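Local coordinates for protein fusolin (Unidentified entomopoxvirus, PDB 4YN2) that forms the viral spindles that enhance virulence and probably acts on chitin through a lytic polysaccharide mono-oxygenase-like domain, at residues Tyr3-Ile8 with Glu133-Pro138; Val149-Pro154 with Pro200-Gln205. One frame throughout, in Å; residues are numbered along the deposited sequence.

Contact 1 (Tyr3-Ile8 with Glu133-Pro138). With EDO (1,2-ethanediol), chain D.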
# COMPACT_ATOMS: atom_id res chain seq x y z
N TYR A 3 5.54 9.55 -8.14
CA TYR A 3 4.95 8.58 -7.22
C TYR A 3 3.48 8.43 -7.48
O TYR A 3 2.85 9.32 -8.07
CB TYR A 3 5.17 9.02 -5.76
CG TYR A 3 4.75 10.45 -5.50
CD1 TYR A 3 3.42 10.77 -5.23
CD2 TYR A 3 5.67 11.48 -5.56
CE1 TYR A 3 3.02 12.09 -5.06
CE2 TYR A 3 5.28 12.81 -5.39
CZ TYR A 3 3.95 13.11 -5.15
OH TYR A 3 3.56 14.41 -4.94
N MET A 4 2.91 7.34 -6.99
CA MET A 4 1.48 7.10 -7.06
C MET A 4 0.77 8.05 -6.10
O MET A 4 1.09 8.07 -4.92
CB MET A 4 1.16 5.63 -6.70
CG MET A 4 1.31 4.69 -7.86
SD MET A 4 0.15 5.03 -9.22
CE MET A 4 -1.38 4.80 -8.41
N SER A 5 -0.16 8.87 -6.61
CA SER A 5 -0.90 9.84 -5.81
C SER A 5 -2.28 9.33 -5.52
O SER A 5 -2.81 9.64 -4.46
CB SER A 5 -0.95 11.20 -6.49
OG SER A 5 -1.19 11.08 -7.89
N PHE A 6 -2.88 8.53 -6.44
CA PHE A 6 -4.18 7.94 -6.13
C PHE A 6 -4.28 6.51 -6.67
O PHE A 6 -4.29 6.33 -7.88
CB PHE A 6 -5.40 8.75 -6.61
CG PHE A 6 -6.63 8.10 -6.03
CD1 PHE A 6 -6.96 8.28 -4.69
CD2 PHE A 6 -7.31 7.12 -6.73
CE1 PHE A 6 -8.00 7.56 -4.10
CE2 PHE A 6 -8.34 6.40 -6.14
CZ PHE A 6 -8.68 6.62 -4.83
N PRO A 7 -4.48 5.50 -5.82
CA PRO A 7 -4.38 5.52 -4.36
C PRO A 7 -2.94 5.91 -3.99
O PRO A 7 -2.01 5.67 -4.76
CB PRO A 7 -4.82 4.09 -3.95
CG PRO A 7 -5.38 3.46 -5.21
CD PRO A 7 -4.63 4.12 -6.31
N ILE A 8 -2.77 6.61 -2.88
CA ILE A 8 -1.45 7.14 -2.49
C ILE A 8 -0.40 6.04 -2.31
O ILE A 8 -0.68 4.99 -1.72
CB ILE A 8 -1.57 8.03 -1.23
CG1 ILE A 8 -0.33 8.93 -1.05
CG2 ILE A 8 -1.85 7.20 0.03
CD1 ILE A 8 -0.54 10.02 0.01
N GLU A 133 -9.57 4.45 -11.51
CA GLU A 133 -8.68 5.31 -12.27
C GLU A 133 -7.49 5.67 -11.41
O GLU A 133 -7.58 6.52 -10.52
CB GLU A 133 -9.37 6.55 -12.77
CG GLU A 133 -8.52 7.23 -13.83
CD GLU A 133 -9.12 8.52 -14.31
OE1 GLU A 133 -9.62 9.30 -13.46
OE2 GLU A 133 -9.10 8.78 -15.54
N LEU A 134 -6.37 5.01 -11.67
CA LEU A 134 -5.13 5.27 -10.96
C LEU A 134 -4.57 6.61 -11.40
O LEU A 134 -4.75 7.00 -12.56
CB LEU A 134 -4.09 4.15 -11.22
CG LEU A 134 -4.13 2.98 -10.23
CD1 LEU A 134 -5.49 2.38 -10.15
CD2 LEU A 134 -3.11 1.93 -10.61
N GLU A 135 -3.93 7.35 -10.48
CA GLU A 135 -3.27 8.61 -10.81
C GLU A 135 -1.81 8.52 -10.39
O GLU A 135 -1.53 8.38 -9.20
CB GLU A 135 -3.97 9.79 -10.10
CG GLU A 135 -3.42 11.17 -10.44
CD GLU A 135 -3.84 12.26 -9.48
OE1 GLU A 135 -3.69 12.06 -8.25
OE2 GLU A 135 -4.29 13.33 -9.94
N PHE A 136 -0.88 8.57 -11.37
CA PHE A 136 0.55 8.62 -11.09
C PHE A 136 0.94 10.08 -11.24
O PHE A 136 0.55 10.74 -12.22
CB PHE A 136 1.38 7.69 -11.99
CG PHE A 136 2.82 7.59 -11.57
CD1 PHE A 136 3.75 8.54 -11.96
CD2 PHE A 136 3.26 6.54 -10.77
CE1 PHE A 136 5.08 8.45 -11.56
CE2 PHE A 136 4.59 6.45 -10.36
CZ PHE A 136 5.50 7.40 -10.77
N CYS A 137 1.63 10.60 -10.22
CA CYS A 137 2.04 11.99 -10.11
C CYS A 137 3.47 12.13 -10.59
O CYS A 137 4.38 11.81 -9.82
CB CYS A 137 1.87 12.46 -8.67
SG CYS A 137 2.12 14.23 -8.44
N PRO A 138 3.70 12.56 -11.84
CA PRO A 138 5.07 12.67 -12.33
C PRO A 138 5.70 14.00 -11.96
O PRO A 138 5.08 15.03 -12.13
CB PRO A 138 4.90 12.54 -13.84
CG PRO A 138 3.59 13.20 -14.12
CD PRO A 138 2.74 13.00 -12.88
C1 EDO D . -8.18 7.11 -18.71
O1 EDO D . -8.43 6.64 -17.38
C2 EDO D . -7.12 6.23 -19.41
O2 EDO D . -7.25 4.86 -19.03
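Backbone bonds join Y3 and C137 as an antiparallel hydrogen-bonded pair, with Y3 N reaching C137 O at 3.0 Å and C137 N returning to Y3 O. M4 and F136 follow as a non-hydrogen-bonded pair, and then the register slips by one. E135 stands opposite two residues, S5 and F6, which makes a classic beta bulge: E135 O accepts S5 N at 3.0 Å and F6 N at 3.1 Å, the latter on a lone pair, while E135 N closes the ladder onto F6 O.

The bulge also turns the S5 side chain toward the partner strand. Its OG, tucked in the position flanked by N and C of its own backbone (chi1 42°), lies 2.7 Å from E135 OE1 and 3.0 Å from E135 O. The other carboxylate oxygen, OE2, is bound by S185.

Sulfur and aromatic groups meet on both faces of the ladder. C137 CB sits over the Y3 ring, 4.2 Å from its centroid, a CH-pi contact, with SG oblique to the same ring. M4 bends at chi2, which brings SD to the edge of the F136 ring, 3.8 Å from F136 CD2; a second bend at chi3 lays CE against L134 CG. The F136 ring lies with one face under the Y3 carbonyl.

Strand 2-6 is an outermost strand of a four-stranded antiparallel sheet. Strand 129-138 lies between it and strand 191-200; M4 and P7 pack on strand 220-231, Y3 reaches helix 10-15, and C137 is disulfide-bonded to C187.

Contact 2 (Val149-Pro154 with Pro200-Gln205)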
# COMPACT_ATOMS: atom_id res chain seq x y z
N VAL A 149 0.99 -2.76 -13.61
CA VAL A 149 0.39 -2.82 -12.29
C VAL A 149 0.25 -4.27 -11.92
O VAL A 149 -0.25 -5.06 -12.71
CB VAL A 149 -0.97 -2.08 -12.17
CG1 VAL A 149 -1.43 -2.03 -10.72
CG2 VAL A 149 -0.88 -0.68 -12.75
N TYR A 150 0.73 -4.61 -10.72
CA TYR A 150 0.60 -5.94 -10.15
C TYR A 150 -0.23 -5.83 -8.92
O TYR A 150 -0.31 -4.75 -8.35
CB TYR A 150 1.96 -6.56 -9.77
CG TYR A 150 2.97 -6.62 -10.89
CD1 TYR A 150 3.65 -5.48 -11.30
CD2 TYR A 150 3.25 -7.82 -11.55
CE1 TYR A 150 4.58 -5.53 -12.33
CE2 TYR A 150 4.16 -7.87 -12.60
CZ TYR A 150 4.82 -6.72 -13.00
OH TYR A 150 5.72 -6.77 -14.03
N ILE A 151 -0.83 -6.92 -8.50
CA ILE A 151 -1.57 -6.99 -7.25
C ILE A 151 -1.10 -8.22 -6.52
O ILE A 151 -0.80 -9.25 -7.14
CB ILE A 151 -3.12 -6.95 -7.43
CG1 ILE A 151 -3.81 -6.79 -6.06
CG2 ILE A 151 -3.64 -8.20 -8.17
CD1 ILE A 151 -5.28 -6.43 -6.13
N THR A 152 -1.06 -8.14 -5.20
CA THR A 152 -0.71 -9.29 -4.41
C THR A 152 -1.74 -10.41 -4.63
O THR A 152 -2.92 -10.14 -4.87
CB THR A 152 -0.62 -8.93 -2.95
OG1 THR A 152 -1.69 -8.05 -2.61
CG2 THR A 152 0.73 -8.30 -2.59
N LYS A 153 -1.29 -11.64 -4.51
CA LYS A 153 -2.16 -12.81 -4.64
C LYS A 153 -3.22 -12.81 -3.52
O LYS A 153 -3.02 -12.17 -2.48
CB LYS A 153 -1.34 -14.12 -4.64
CG LYS A 153 -0.63 -14.32 -5.97
CD LYS A 153 0.16 -15.60 -6.03
CE LYS A 153 1.01 -15.73 -7.28
NZ LYS A 153 0.20 -16.05 -8.48
N PRO A 154 -4.38 -13.46 -3.77
CA PRO A 154 -5.51 -13.41 -2.82
C PRO A 154 -5.28 -13.70 -1.34
O PRO A 154 -6.01 -13.12 -0.52
CB PRO A 154 -6.46 -14.46 -3.38
CG PRO A 154 -6.22 -14.44 -4.81
CD PRO A 154 -4.75 -14.22 -4.98
N PRO A 200 -8.72 -6.41 -9.15
CA PRO A 200 -9.45 -7.56 -8.58
C PRO A 200 -9.82 -7.30 -7.13
O PRO A 200 -8.99 -6.77 -6.38
CB PRO A 200 -8.45 -8.72 -8.70
CG PRO A 200 -7.45 -8.27 -9.70
CD PRO A 200 -7.34 -6.80 -9.51
N ILE A 201 -11.06 -7.62 -6.73
CA ILE A 201 -11.50 -7.39 -5.37
C ILE A 201 -10.88 -8.43 -4.45
O ILE A 201 -10.55 -9.54 -4.87
CB ILE A 201 -13.06 -7.37 -5.24
CG1 ILE A 201 -13.72 -6.45 -6.27
CG2 ILE A 201 -13.50 -6.96 -3.84
CD1 ILE A 201 -13.13 -5.13 -6.45
N ARG A 202 -10.69 -8.03 -3.20
CA ARG A 202 -10.16 -8.84 -2.11
C ARG A 202 -11.03 -8.61 -0.90
O ARG A 202 -11.63 -7.54 -0.77
CB ARG A 202 -8.72 -8.42 -1.79
CG ARG A 202 -7.74 -8.50 -2.97
CD ARG A 202 -7.38 -9.93 -3.24
NE ARG A 202 -6.28 -10.09 -4.19
CZ ARG A 202 -6.37 -10.54 -5.43
NH1 ARG A 202 -7.56 -10.80 -5.97
NH2 ARG A 202 -5.28 -10.70 -6.16
N GLN A 203 -11.07 -9.57 0.01
CA GLN A 203 -11.81 -9.41 1.27
C GLN A 203 -10.83 -8.91 2.36
O GLN A 203 -11.27 -8.53 3.44
CB GLN A 203 -12.54 -10.71 1.70
CG GLN A 203 -11.68 -11.97 1.83
CD GLN A 203 -11.43 -12.70 0.53
OE1 GLN A 203 -12.33 -12.89 -0.29
NE2 GLN A 203 -10.19 -13.12 0.30
N SER A 204 -9.52 -8.90 2.07
CA SER A 204 -8.49 -8.43 3.00
C SER A 204 -7.60 -7.41 2.30
O SER A 204 -7.67 -7.22 1.08
CB SER A 204 -7.67 -9.60 3.53
OG SER A 204 -7.35 -10.51 2.49
N GLN A 205 -6.79 -6.75 3.09
CA GLN A 205 -5.91 -5.71 2.63
C GLN A 205 -4.90 -6.27 1.63
O GLN A 205 -4.37 -7.36 1.83
CB GLN A 205 -5.19 -5.07 3.82
CG GLN A 205 -4.60 -3.74 3.48
CD GLN A 205 -3.97 -3.06 4.67
OE1 GLN A 205 -4.55 -3.01 5.76
NE2 GLN A 205 -2.84 -2.45 4.46
O HOH W 1 -3.94 -9.69 -1.98
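R202 reaches from the loop to the end of strand 145-152 and donates NH2 to the carbonyl oxygen of T152. This bond is short, 2.7 Å between R202 NH2 and T152 O, and nearly straight at 172°, with the acceptor lying in the guanidinium plane. R202 NE adds only a weak bond to the same oxygen. A water accepts from R202 NE at 3.2 Å and also meets T152 OG1 and K153 O, so it links the arginine to the end of the strand and the loop that follows. T152 OG1 has a further partner in the backbone N of V207.

Apolar groups lie over both faces of the guanidinium. P154 CG is above the centre of one, 3.9 Å from the plane, and I151 CD1 is over the opposite face toward its rim. The arginine chain bends at chi2 (-75°), which helps bring the flat group between them while its edge meets the T152 carbonyl.

I151 and P200 come tip to tip, I151 CD1 lying 4.0 Å from P200 CD. With CG1 anti to the backbone N (chi1 -171°), I151 extends toward P200 O as well.

R202, in the loop that passes from strand 191-200 of one sheet to strand 206-214 of the other, holds the backbone at the end of strand 145-152, an edge-of-sandwich arrangement consistent with the beta-sandwich core of lytic polysaccharide mono-oxygenases.

Contact 1 is largely buried and is built on regular strand pairing, interrupted by one bulge; contact 2 is partly buried, and its polar link runs from an arginine side chain to a backbone carbonyl. Between them they involve two successive strands, 129-138 and 145-152, which belong to different sheets. Strand 191-200 connects them too: it neighbours 129-138 in contact 1's sheet and leads into the loop of contact 2. Their centres are about 18 Å apart, yet L134 CD2 and V149 CG2 pack at 4.0 Å. Sulfur-aromatic chemistry marks the first contact, whereas the second combines an apolar-flanked guanidinium with a bridging water.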